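Local coordinates for protein Poly(A) RNA polymerase GLD2 (Rattus norvegicus, PDB 6LBK) that probably adds successive AMP units from ATP to the 3' ends of selected cytoplasmic mRNAs, building poly(A) tails, and single nucleotides to certain microRNAs, at residues 194-199 / 270-275; 217-222 / 338-343; 78-83 / 144-149; 48-53 / 280-285; 64-69 / 104-109. The protein carries 1 engineered substitution. One frame throughout, in Å; residues are numbered along the deposited sequence.

Contact 1: residues 194-199 / 270-275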
# COMPACT_ATOMS: atom_id res chain seq x y z
N ALA A 194 10.04 -3.45 1.58
CA ALA A 194 10.22 -2.11 2.11
C ALA A 194 11.59 -1.94 2.76
O ALA A 194 12.13 -0.83 2.81
CB ALA A 194 9.10 -1.78 3.11
N TYR A 195 12.16 -3.01 3.28
CA TYR A 195 13.46 -2.93 3.92
C TYR A 195 14.54 -3.70 3.15
O TYR A 195 15.66 -3.84 3.65
CB TYR A 195 13.34 -3.40 5.38
CG TYR A 195 12.47 -2.48 6.21
CD1 TYR A 195 13.00 -1.35 6.83
CD2 TYR A 195 11.10 -2.71 6.33
CE1 TYR A 195 12.19 -0.49 7.58
CE2 TYR A 195 10.28 -1.86 7.07
CZ TYR A 195 10.83 -0.76 7.69
OH TYR A 195 10.00 0.07 8.43
N LEU A 196 14.22 -4.17 1.93
CA LEU A 196 15.21 -4.89 1.13
C LEU A 196 16.25 -3.93 0.55
O LEU A 196 17.38 -4.33 0.26
CB LEU A 196 14.51 -5.69 0.03
CG LEU A 196 15.15 -6.98 -0.50
CD1 LEU A 196 15.06 -8.08 0.57
CD2 LEU A 196 14.54 -7.46 -1.82
N GLU A 197 15.88 -2.66 0.37
CA GLU A 197 16.79 -1.64 -0.10
C GLU A 197 16.35 -0.26 0.37
O GLU A 197 15.15 0.04 0.39
CB GLU A 197 16.88 -1.68 -1.61
CG GLU A 197 17.71 -0.62 -2.15
CD GLU A 197 17.89 -0.85 -3.58
OE1 GLU A 197 17.61 -2.01 -3.97
OE2 GLU A 197 18.26 0.09 -4.31
N ASN A 198 17.33 0.60 0.68
CA ASN A 198 17.09 1.86 1.38
C ASN A 198 16.34 2.89 0.56
O ASN A 198 15.86 3.87 1.14
CB ASN A 198 18.40 2.46 1.88
CG ASN A 198 19.52 2.40 0.84
OD1 ASN A 198 19.28 2.55 -0.36
ND2 ASN A 198 20.76 2.24 1.31
N ARG A 199 16.24 2.72 -0.77
CA ARG A 199 15.53 3.68 -1.62
C ARG A 199 14.06 3.35 -1.79
O ARG A 199 13.30 4.23 -2.21
CB ARG A 199 16.19 3.76 -3.00
CG ARG A 199 17.53 4.46 -3.01
CD ARG A 199 18.24 4.32 -4.34
NE ARG A 199 18.78 2.97 -4.48
CZ ARG A 199 19.45 2.51 -5.53
NH1 ARG A 199 19.68 3.30 -6.58
NH2 ARG A 199 19.89 1.26 -5.54
N CYS A 270 12.36 -11.34 8.74
CA CYS A 270 13.54 -11.69 9.52
C CYS A 270 14.42 -12.70 8.80
O CYS A 270 15.62 -12.77 9.08
CB CYS A 270 13.15 -12.29 10.88
SG CYS A 270 12.22 -11.23 12.03
N ASN A 271 13.86 -13.46 7.86
CA ASN A 271 14.61 -14.50 7.15
C ASN A 271 15.31 -13.97 5.91
O ASN A 271 16.45 -14.37 5.63
CB ASN A 271 13.66 -15.63 6.75
CG ASN A 271 12.88 -16.22 7.93
OD1 ASN A 271 11.67 -16.39 7.86
ND2 ASN A 271 13.59 -16.53 9.01
N VAL A 272 14.67 -13.08 5.16
CA VAL A 272 15.15 -12.71 3.82
C VAL A 272 16.30 -11.71 3.94
O VAL A 272 16.14 -10.69 4.64
CB VAL A 272 14.01 -12.15 2.98
CG1 VAL A 272 14.53 -11.57 1.67
CG2 VAL A 272 12.97 -13.23 2.72
N PRO A 273 17.43 -11.94 3.28
CA PRO A 273 18.58 -11.02 3.37
C PRO A 273 18.40 -9.80 2.48
O PRO A 273 17.55 -9.80 1.58
CB PRO A 273 19.75 -11.89 2.90
CG PRO A 273 19.12 -12.87 1.97
CD PRO A 273 17.74 -13.15 2.50
N PRO A 274 19.19 -8.74 2.68
CA PRO A 274 19.05 -7.53 1.87
C PRO A 274 19.54 -7.73 0.44
O PRO A 274 20.33 -8.63 0.15
CB PRO A 274 19.92 -6.49 2.59
CG PRO A 274 20.19 -7.05 3.91
CD PRO A 274 20.20 -8.54 3.73
N TYR A 275 19.06 -6.86 -0.44
CA TYR A 275 19.36 -6.93 -1.87
C TYR A 275 20.39 -5.86 -2.22
O TYR A 275 20.18 -4.68 -1.95
CB TYR A 275 18.09 -6.74 -2.70
CG TYR A 275 18.25 -7.14 -4.16
CD1 TYR A 275 18.39 -8.48 -4.51
CD2 TYR A 275 18.24 -6.19 -5.17
CE1 TYR A 275 18.54 -8.87 -5.84
CE2 TYR A 275 18.38 -6.56 -6.51
CZ TYR A 275 18.53 -7.91 -6.84
OH TYR A 275 18.68 -8.30 -8.15
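L196 lies against V272, P273 and Y275, tying the loop between helices 182-194 and 200-213 to the chain that leaves the short helix 268-271. Its side chain starts at CB, which launches the branch past the other segment rather than straight at it. With CG anti to the backbone N (chi1 -151°), the branch then turns inward, and CG reaches CB of Y275 at 3.7 Å. The fork divides the work from there. L196 CD1 goes to the proline side, 3.7 Å from V272 CG1 and close to the carbonyl oxygen of P273, while L196 CD2 stays beside Y275 CB. A branched aliphatic tip suits this place because it can fill two directions at once, and L248 of helix 248-251 touches both L196 and V272. Cutting L196 back to an alanine is likely to leave V272 CG1 and Y275 CB facing a gap. Backbone polarity is settled next to this patch: Y275 N donates to L196 O over 3.1 Å, nearly straight at 169°, in the carbonyl plane and on a lone pair. P273 and P274 have no N-H to give, and their rings restrict phi, which suits an extended approach to Y275. E197 OE1 lies near the plane of the Y275 ring, at its edge. Away from the annotated metal site, the chemistry is thus one directional backbone bond beside a small leucine-centred hydrophobic patch, which sets the backbone of Y275 beside L196, while its side chain also touches P246.

Contact 2: residues 217-222 / 338-343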
# COMPACT_ATOMS: atom_id res chain seq x y z
N ASN A 217 -5.27 9.27 -5.83
CA ASN A 217 -4.93 8.19 -4.93
C ASN A 217 -6.13 7.88 -4.04
O ASN A 217 -6.04 7.99 -2.81
CB ASN A 217 -3.70 8.57 -4.09
CG ASN A 217 -3.23 7.44 -3.18
OD1 ASN A 217 -3.61 6.28 -3.36
ND2 ASN A 217 -2.44 7.79 -2.16
N ASP A 218 -7.27 7.54 -4.65
CA ASP A 218 -8.43 7.17 -3.83
C ASP A 218 -9.33 6.24 -4.65
O ASP A 218 -10.25 6.69 -5.35
CB ASP A 218 -9.16 8.42 -3.36
CG ASP A 218 -9.91 8.21 -2.05
OD1 ASP A 218 -11.08 7.75 -2.07
OD2 ASP A 218 -9.30 8.50 -0.99
N ALA A 219 -9.14 4.93 -4.45
CA ALA A 219 -9.96 3.94 -5.16
C ALA A 219 -11.45 4.14 -4.88
O ALA A 219 -12.28 3.84 -5.75
CB ALA A 219 -9.53 2.53 -4.77
N SER A 220 -11.82 4.66 -3.70
CA SER A 220 -13.24 4.91 -3.46
C SER A 220 -13.76 6.00 -4.37
O SER A 220 -14.97 6.06 -4.63
CB SER A 220 -13.50 5.30 -2.01
OG SER A 220 -13.02 6.62 -1.75
N ARG A 221 -12.88 6.89 -4.85
CA ARG A 221 -13.26 7.98 -5.73
C ARG A 221 -12.93 7.70 -7.20
O ARG A 221 -12.96 8.62 -8.01
CB ARG A 221 -12.59 9.28 -5.27
CG ARG A 221 -13.07 9.72 -3.90
CD ARG A 221 -12.84 11.19 -3.65
NE ARG A 221 -13.37 11.95 -4.78
CZ ARG A 221 -14.67 12.19 -4.96
NH1 ARG A 221 -15.08 12.88 -6.02
NH2 ARG A 221 -15.57 11.73 -4.10
N GLY A 222 -12.58 6.46 -7.54
CA GLY A 222 -12.37 6.06 -8.92
C GLY A 222 -10.93 5.94 -9.41
O GLY A 222 -10.72 5.49 -10.54
N ALA A 338 -6.27 -2.44 -9.28
CA ALA A 338 -6.72 -1.16 -9.80
C ALA A 338 -8.10 -1.26 -10.42
O ALA A 338 -8.51 -0.39 -11.19
CB ALA A 338 -5.73 -0.60 -10.82
N ARG A 339 -8.83 -2.33 -10.08
CA ARG A 339 -10.18 -2.55 -10.56
C ARG A 339 -11.08 -1.34 -10.34
O ARG A 339 -12.08 -1.20 -11.04
CB ARG A 339 -10.74 -3.78 -9.86
CG ARG A 339 -12.12 -4.25 -10.29
CD ARG A 339 -12.48 -5.60 -9.64
NE ARG A 339 -11.96 -6.76 -10.37
CZ ARG A 339 -11.20 -7.71 -9.84
NH1 ARG A 339 -10.85 -7.67 -8.56
NH2 ARG A 339 -10.78 -8.72 -10.60
N ALA A 340 -10.74 -0.48 -9.37
CA ALA A 340 -11.53 0.71 -9.08
C ALA A 340 -11.45 1.75 -10.19
O ALA A 340 -12.29 2.66 -10.21
CB ALA A 340 -11.06 1.33 -7.77
N VAL A 341 -10.47 1.68 -11.08
CA VAL A 341 -10.35 2.65 -12.16
C VAL A 341 -11.18 2.12 -13.32
O VAL A 341 -10.72 1.32 -14.14
CB VAL A 341 -8.90 2.87 -12.56
CG1 VAL A 341 -8.84 3.92 -13.67
CG2 VAL A 341 -8.07 3.27 -11.36
N HIS A 342 -12.44 2.57 -13.41
CA HIS A 342 -13.35 2.09 -14.44
C HIS A 342 -14.00 3.18 -15.29
O HIS A 342 -14.73 2.84 -16.23
CB HIS A 342 -14.42 1.18 -13.82
CG HIS A 342 -15.35 1.87 -12.87
ND1 HIS A 342 -16.07 2.99 -13.20
CD2 HIS A 342 -15.70 1.55 -11.60
CE1 HIS A 342 -16.81 3.36 -12.17
NE2 HIS A 342 -16.61 2.50 -11.19
N GLU A 343 -13.76 4.46 -15.00
CA GLU A 343 -14.31 5.57 -15.79
C GLU A 343 -13.20 6.15 -16.67
O GLU A 343 -12.09 6.36 -16.19
CB GLU A 343 -14.89 6.64 -14.86
CG GLU A 343 -15.91 6.10 -13.85
CD GLU A 343 -16.39 7.12 -12.80
OE1 GLU A 343 -15.84 7.13 -11.68
OE2 GLU A 343 -17.33 7.89 -13.10
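A340 sets its methyl directly against A219, with A340 CB 3.4 Å from A219 O and 3.6 Å from A219 CB. Small methyl groups suit so close an approach, the CA atoms of A219 and A340 lying 5.3 Å apart. Alongside, the carbonyl of G222 is directed at V341: G222 O meets V341 CA at 3.3 Å in a CA-H...O contact with an angle of 155° at the hydrogen, and V341 CG2 also touches this oxygen. G222 has a positive phi (102°), where a CB would press on the carbonyl oxygen of R221 and approach E343, so glycine suits the place. No conventional hydrogen bond crosses between the two segments in this tight part. On the outer side the contact thins quickly. S220 and R221 turn their side chains away, and H342 and E343 are exposed. K346 of helix 344-363 spans this rim by bonding to R221 O, with a long, weak ion pair to E343. The arrangement is two turns packed together: in the link between helices 200-213 and 226-239, a short 3-10 segment, 219-220, followed two residues on by G222; and a type I beta turn, A338 to V341, leading to E343, the N-cap of helix 344-363.

Contact 3: residues 78-83 / 144-149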
# COMPACT_ATOMS: atom_id res chain seq x y z
N ALA A 78 -4.51 -4.14 20.25
CA ALA A 78 -4.62 -5.06 21.37
C ALA A 78 -5.88 -4.82 22.21
O ALA A 78 -6.57 -5.78 22.59
CB ALA A 78 -3.37 -4.95 22.23
N GLN A 79 -6.22 -3.54 22.48
CA GLN A 79 -7.43 -3.28 23.27
C GLN A 79 -8.67 -3.74 22.53
O GLN A 79 -9.59 -4.30 23.12
CB GLN A 79 -7.57 -1.80 23.64
CG GLN A 79 -8.91 -1.42 24.26
CD GLN A 79 -9.12 -2.04 25.67
OE1 GLN A 79 -8.17 -2.30 26.40
NE2 GLN A 79 -10.38 -2.24 26.04
N LEU A 80 -8.72 -3.51 21.23
CA LEU A 80 -9.89 -3.93 20.49
C LEU A 80 -9.96 -5.44 20.36
O LEU A 80 -11.05 -6.01 20.37
CB LEU A 80 -9.91 -3.24 19.12
CG LEU A 80 -10.29 -1.77 19.24
CD1 LEU A 80 -10.52 -1.17 17.86
CD2 LEU A 80 -11.54 -1.57 20.12
N GLN A 81 -8.83 -6.13 20.20
CA GLN A 81 -8.88 -7.58 20.17
C GLN A 81 -9.48 -8.12 21.46
O GLN A 81 -10.42 -8.93 21.44
CB GLN A 81 -7.50 -8.17 19.98
CG GLN A 81 -7.59 -9.65 19.97
CD GLN A 81 -6.25 -10.24 19.74
OE1 GLN A 81 -5.68 -10.10 18.65
NE2 GLN A 81 -5.73 -10.91 20.76
N ARG A 82 -8.94 -7.68 22.58
CA ARG A 82 -9.51 -8.00 23.87
C ARG A 82 -11.01 -7.72 23.88
O ARG A 82 -11.82 -8.54 24.32
CB ARG A 82 -8.78 -7.18 24.92
CG ARG A 82 -8.98 -7.52 26.32
CD ARG A 82 -7.97 -6.72 27.04
NE ARG A 82 -8.47 -5.45 27.55
CZ ARG A 82 -8.93 -5.29 28.79
NH1 ARG A 82 -9.34 -4.09 29.19
NH2 ARG A 82 -8.98 -6.33 29.63
N GLU A 83 -11.39 -6.55 23.36
CA GLU A 83 -12.79 -6.15 23.41
C GLU A 83 -13.66 -7.05 22.51
O GLU A 83 -14.74 -7.48 22.91
CB GLU A 83 -12.88 -4.67 23.02
CG GLU A 83 -14.08 -3.91 23.57
CD GLU A 83 -13.84 -3.05 24.85
OE1 GLU A 83 -12.86 -2.28 24.95
OE2 GLU A 83 -14.69 -3.12 25.74
N THR A 144 -22.61 0.47 20.63
CA THR A 144 -23.31 0.40 21.91
C THR A 144 -22.35 0.40 23.10
O THR A 144 -22.45 1.25 24.00
CB THR A 144 -24.22 -0.84 21.97
OG1 THR A 144 -23.44 -2.04 21.92
CG2 THR A 144 -25.19 -0.85 20.80
N ARG A 145 -21.41 -0.55 23.13
CA ARG A 145 -20.59 -0.72 24.32
C ARG A 145 -19.33 0.14 24.27
O ARG A 145 -18.88 0.63 25.31
CB ARG A 145 -20.27 -2.21 24.52
CG ARG A 145 -21.54 -3.06 24.68
CD ARG A 145 -22.28 -2.79 26.01
NE ARG A 145 -23.62 -3.41 26.06
CZ ARG A 145 -23.95 -4.50 26.74
NH1 ARG A 145 -23.04 -5.14 27.46
NH2 ARG A 145 -25.20 -4.96 26.71
N LEU A 146 -18.75 0.35 23.10
CA LEU A 146 -17.43 0.96 23.01
C LEU A 146 -17.47 2.45 22.71
O LEU A 146 -16.41 3.05 22.49
CB LEU A 146 -16.60 0.27 21.94
CG LEU A 146 -16.57 -1.24 22.03
CD1 LEU A 146 -15.37 -1.73 21.24
CD2 LEU A 146 -16.55 -1.70 23.49
N SER A 147 -18.65 3.06 22.75
CA SER A 147 -18.80 4.47 22.40
C SER A 147 -17.96 5.42 23.24
O SER A 147 -17.82 6.59 22.85
CB SER A 147 -20.28 4.85 22.52
OG SER A 147 -20.70 4.84 23.87
N GLY A 148 -17.39 4.97 24.36
CA GLY A 148 -16.60 5.87 25.20
C GLY A 148 -15.29 6.31 24.57
O GLY A 148 -14.79 7.40 24.87
N TYR A 149 -14.71 5.49 23.70
CA TYR A 149 -13.42 5.84 23.12
C TYR A 149 -13.34 5.48 21.64
O TYR A 149 -12.24 5.48 21.07
CB TYR A 149 -12.29 5.15 23.88
CG TYR A 149 -12.32 3.64 23.78
CD1 TYR A 149 -13.14 2.88 24.60
CD2 TYR A 149 -11.51 2.98 22.87
CE1 TYR A 149 -13.16 1.51 24.51
CE2 TYR A 149 -11.51 1.61 22.77
CZ TYR A 149 -12.33 0.88 23.60
OH TYR A 149 -12.33 -0.49 23.50
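E83 and Y149 meet head on, the tyrosine OH donating to E83 OE1; the modelled separation of 2.4 Å is too short to be taken literally. The carboxylate oxygen comes to the hydroxyl at the edge of the ring, with the carboxylate and ring planes turned 45° apart. Y149 reaches out because its CG sits between the backbone N and the carbonyl carbon (chi1 65°), which points the ring from the loop toward helix 67-85. On the helix, CG anti to N (chi1 -154°) lays E83 CG 3.4 Å from L146 CD1; the bend at chi2 then turns the carboxylate to Y149 OH, with E83 OE2 beside L146 CD2. One turn earlier Q79 also bends at chi2, and its NE2 donates to E83 OE1 over 2.7 Å, from above the carboxylate plane. A glutamine suits this position, since its amide gives the acid a neutral donor, while Q79 CG rests 3.6 Å from Y149 OH. Next to them L80 CD2 slips past the tyrosine and comes within 4.0 Å of L146 CD1; L80 also packs on F142 and F165. Within the palm domain, the contact joins helix 67-85 to the turn between helix 128-144 and edge strand 150-156. Q79 NE2 alone would be expected to favour a charged E83, and more so if the tyrosine bond, doubtful in length, is real and two donors share one oxygen.

Contact 4: residues 48-53 / 280-285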
# COMPACT_ATOMS: atom_id res chain seq x y z
N ALA A 48 21.78 11.46 -1.86
CA ALA A 48 21.38 12.86 -1.71
C ALA A 48 22.51 13.82 -2.06
O ALA A 48 22.97 14.59 -1.21
CB ALA A 48 20.86 13.15 -0.30
N LYS A 49 22.95 13.77 -3.32
CA LYS A 49 23.97 14.65 -3.87
C LYS A 49 23.39 15.89 -4.55
O LYS A 49 24.12 16.85 -4.80
CB LYS A 49 24.86 13.91 -4.88
CG LYS A 49 25.69 12.78 -4.29
CD LYS A 49 26.84 12.41 -5.22
CE LYS A 49 26.47 11.37 -6.29
NZ LYS A 49 27.71 10.88 -7.01
N ASP A 50 22.09 15.87 -4.86
CA ASP A 50 21.36 16.90 -5.58
C ASP A 50 20.18 17.40 -4.74
O ASP A 50 19.82 16.81 -3.72
CB ASP A 50 20.84 16.34 -6.91
CG ASP A 50 19.98 15.05 -6.72
OD1 ASP A 50 20.51 14.04 -6.19
OD2 ASP A 50 18.77 15.07 -7.07
N LYS A 51 19.53 18.47 -5.22
CA LYS A 51 18.47 19.09 -4.42
C LYS A 51 17.21 18.22 -4.36
O LYS A 51 16.59 18.10 -3.30
CB LYS A 51 18.13 20.47 -4.97
CG LYS A 51 17.07 21.26 -4.17
CD LYS A 51 16.68 22.52 -4.95
CE LYS A 51 15.81 23.48 -4.15
NZ LYS A 51 16.01 24.94 -4.56
N LEU A 52 16.80 17.65 -5.49
CA LEU A 52 15.58 16.85 -5.52
C LEU A 52 15.69 15.63 -4.61
O LEU A 52 14.77 15.35 -3.83
CB LEU A 52 15.27 16.45 -6.96
CG LEU A 52 14.02 15.60 -7.22
CD1 LEU A 52 12.79 16.20 -6.54
CD2 LEU A 52 13.78 15.43 -8.72
N SER A 53 16.83 14.93 -4.65
CA SER A 53 17.03 13.77 -3.78
C SER A 53 17.00 14.17 -2.31
O SER A 53 16.38 13.48 -1.48
CB SER A 53 18.35 13.07 -4.13
OG SER A 53 18.33 12.50 -5.44
N GLU A 280 22.97 2.46 -9.78
CA GLU A 280 23.36 3.60 -8.96
C GLU A 280 22.44 4.82 -9.11
O GLU A 280 22.81 5.90 -8.65
CB GLU A 280 24.79 4.02 -9.27
CG GLU A 280 25.87 2.95 -9.10
CD GLU A 280 27.27 3.51 -9.28
OE1 GLU A 280 27.44 4.50 -10.03
OE2 GLU A 280 28.22 2.96 -8.67
N SER A 281 21.25 4.67 -9.69
CA SER A 281 20.36 5.83 -9.82
C SER A 281 20.00 6.38 -8.44
O SER A 281 19.56 5.64 -7.56
CB SER A 281 19.06 5.44 -10.55
OG SER A 281 19.29 4.74 -11.77
N SER A 282 20.16 7.69 -8.26
CA SER A 282 19.76 8.34 -7.02
C SER A 282 18.24 8.48 -6.94
O SER A 282 17.51 8.12 -7.87
CB SER A 282 20.46 9.68 -6.85
OG SER A 282 20.08 10.56 -7.87
N LEU A 283 17.75 8.99 -5.80
CA LEU A 283 16.30 9.09 -5.56
C LEU A 283 15.61 10.00 -6.57
O LEU A 283 14.49 9.73 -7.00
CB LEU A 283 16.02 9.60 -4.14
CG LEU A 283 16.15 8.63 -2.95
CD1 LEU A 283 15.82 9.39 -1.66
CD2 LEU A 283 15.32 7.36 -3.11
N GLY A 284 16.26 11.12 -6.94
CA GLY A 284 15.65 12.03 -7.91
C GLY A 284 15.66 11.47 -9.32
O GLY A 284 14.67 11.61 -10.05
N ASP A 285 16.75 10.79 -9.70
CA ASP A 285 16.79 10.04 -10.96
C ASP A 285 15.68 9.00 -11.01
O ASP A 285 14.98 8.88 -12.03
CB ASP A 285 18.16 9.37 -11.14
CG ASP A 285 19.29 10.36 -11.52
OD1 ASP A 285 19.00 11.46 -12.06
OD2 ASP A 285 20.48 10.03 -11.29
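The hydroxyl oxygen of S53 is gripped from two sides: it accepts from G284 N at 2.9 Å and donates to D50 OD1 at 2.8 Å. Serine is well suited here, for one oxygen can serve as acceptor for one helix and donor to its own. The torsion that sets OG anti to the carbonyl carbon (chi1 -66°) turns it back toward the start of helix 51-63, within reach of D50. G284 N belongs to the first turn of helix 283-297, where N-H groups have no carbonyl of the preceding turn to bind, so the serine supplies what the helix cannot. D50 is the N-cap of helix 51-63, and its two oxygens divide the task: D50 OD1 takes the hydroxyl on its syn lone pair, while D50 OD2 accepts S53 N over 3.1 Å from well above the carboxylate plane. The second helix has a different start. S282 is its N-cap by position but makes no capping bond, and its hydroxyl makes a weak bond to D285 OD2. Close approach of the two helix ends depends on G284, because a CB there would come tightly against D50 OD2, S53 OG and L52 CG. L52 CD2 instead lies 4.0 Å from G284 CA. L283 CB packs near S53 OG at 3.9 Å, and its side chain continues onto I56 and L57. The first helix of the model thus meets the PAP-associated region around one serine and one aspartate; the positive ends of both helix dipoles would be expected to favour a charged D50 carboxylate.

Contact 5: residues 64-69 / 104-109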
# COMPACT_ATOMS: atom_id res chain seq x y z
N GLN A 64 7.50 10.00 7.44
CA GLN A 64 7.56 8.57 7.75
C GLN A 64 6.87 8.28 9.08
O GLN A 64 6.99 9.05 10.04
CB GLN A 64 9.02 8.15 7.80
CG GLN A 64 9.36 6.77 8.27
CD GLN A 64 10.85 6.67 8.55
OE1 GLN A 64 11.36 5.60 8.88
NE2 GLN A 64 11.54 7.81 8.50
N GLN A 65 6.17 7.15 9.14
CA GLN A 65 5.46 6.76 10.36
C GLN A 65 6.46 6.55 11.51
O GLN A 65 7.41 5.76 11.40
CB GLN A 65 4.64 5.49 10.11
CG GLN A 65 3.87 4.99 11.34
CD GLN A 65 3.28 3.59 11.14
OE1 GLN A 65 2.09 3.43 10.91
NE2 GLN A 65 4.13 2.58 11.22
N GLN A 66 6.25 7.27 12.60
CA GLN A 66 7.15 7.19 13.74
C GLN A 66 6.75 6.07 14.69
O GLN A 66 5.58 5.67 14.76
CB GLN A 66 7.21 8.53 14.48
CG GLN A 66 7.86 9.66 13.66
CD GLN A 66 7.62 11.05 14.23
OE1 GLN A 66 6.52 11.36 14.68
NE2 GLN A 66 8.65 11.89 14.20
N ALA A 67 7.74 5.58 15.44
CA ALA A 67 7.49 4.47 16.36
C ALA A 67 6.33 4.77 17.30
O ALA A 67 5.56 3.86 17.62
CB ALA A 67 8.75 4.15 17.16
N SER A 68 6.16 6.04 17.72
CA SER A 68 5.08 6.36 18.66
C SER A 68 3.71 6.26 17.98
O SER A 68 2.73 5.83 18.62
CB SER A 68 5.31 7.73 19.30
OG SER A 68 5.05 8.83 18.45
N ASP A 69 3.62 6.64 16.70
CA ASP A 69 2.38 6.44 15.94
C ASP A 69 1.99 4.96 15.92
O ASP A 69 0.83 4.59 16.18
CB ASP A 69 2.55 6.97 14.51
CG ASP A 69 3.05 8.42 14.46
OD1 ASP A 69 2.40 9.31 15.06
OD2 ASP A 69 4.08 8.67 13.81
N GLY A 104 4.33 3.26 5.65
CA GLY A 104 3.46 4.16 6.37
C GLY A 104 4.03 5.55 6.57
O GLY A 104 5.24 5.75 6.70
N ALA A 105 3.11 6.52 6.59
CA ALA A 105 3.37 7.91 6.94
C ALA A 105 2.65 8.25 8.24
O ALA A 105 1.68 7.59 8.62
CB ALA A 105 2.88 8.87 5.85
N ARG A 106 3.13 9.31 8.90
CA ARG A 106 2.49 9.78 10.13
C ARG A 106 0.98 9.87 9.98
O ARG A 106 0.24 9.70 10.96
CB ARG A 106 3.07 11.14 10.56
CG ARG A 106 4.34 10.97 11.39
CD ARG A 106 4.60 12.01 12.49
NE ARG A 106 4.99 13.35 12.05
CZ ARG A 106 4.25 14.45 12.24
NH1 ARG A 106 3.09 14.35 12.87
NH2 ARG A 106 4.69 15.64 11.83
N SER A 107 0.50 10.09 8.76
CA SER A 107 -0.92 10.22 8.46
C SER A 107 -1.55 8.91 8.02
O SER A 107 -2.76 8.90 7.74
CB SER A 107 -1.13 11.30 7.39
OG SER A 107 -0.50 10.95 6.17
N SER A 108 -0.78 7.83 7.92
CA SER A 108 -1.35 6.54 7.52
C SER A 108 -2.42 6.12 8.52
O SER A 108 -2.17 6.07 9.73
CB SER A 108 -0.26 5.47 7.44
OG SER A 108 0.81 5.86 6.59
N ASP A 109 -3.61 5.84 8.02
CA ASP A 109 -4.63 5.28 8.89
C ASP A 109 -4.27 3.85 9.23
O ASP A 109 -3.33 3.27 8.69
CB ASP A 109 -6.01 5.37 8.24
CG ASP A 109 -6.49 6.80 8.09
OD1 ASP A 109 -5.96 7.68 8.81
OD2 ASP A 109 -7.41 7.06 7.27
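Backbone hydrogen bonding brings Q65 and G104 together: Q65 N donates to G104 O over 3.0 Å, tilted 48° out of the carbonyl plane, in a single beta bridge that pairs Q64 with A105. R106 also bonds through its backbone to C63, just upstream. G104 fits the close approach, as a CB there would lie near Q65 OE1. Q65 CB rests 3.5 Å from G104 O, while the Q65 amide reaches past the bridge to donate to S99 O; Q64 OE1 instead accepts from R201. Within the palm domain of the polymerase, segment 104-109 forms the approach to strand 110-116, and D109 and D111 are probably the magnesium-binding aspartates, as in relatives. A type I turn from A105 to S108 makes the bend just before D109, and S108 O is held by K73 of helix 67-85. Polar side-chain bonding serves the helix start, where Q66 is the N-cap: its N donates to D69 OD2 over 2.9 Å, on the anti lone pair. Van der Waals contact comes mainly from R106, whose chain bends at chi2 and chi3 to lie over the helix start. Its CG lies 3.3 Å from D69 OD2, and its CD is close to Q66 OE1, the two long side chains running alongside each other in the same direction. A leucine at D69 would probably leave Q66 N without its side-chain acceptor and free the first turn of the helix to fray. The charges of R106 and D69 do not touch, R106 NE standing 5.1 Å from D69 OD2.

How the contacts relate
Contacts 3 and 5 hold the palm together and share helix 67-85, contact 5 near its start and contact 3 further along, centres about 22 Å apart. They cross along the chain and both close before contact 1 opens. Contact 4 spans the chain that holds contacts 1, 3 and 5: the later chain, in the PAP-associated region, returns to the early helix 51-63. It meets contact 1 directly, R199 NH1 probably bonding to S281 O at 2.5 Å, an unusually short distance. Contacts 1 and 5 come within about 6 Å at their nearest atoms without touching. Contact 2, within the later chain, crosses contacts 1 and 4 in sequence and lies across the chain's centre from contact 1, centres about 30 Å apart.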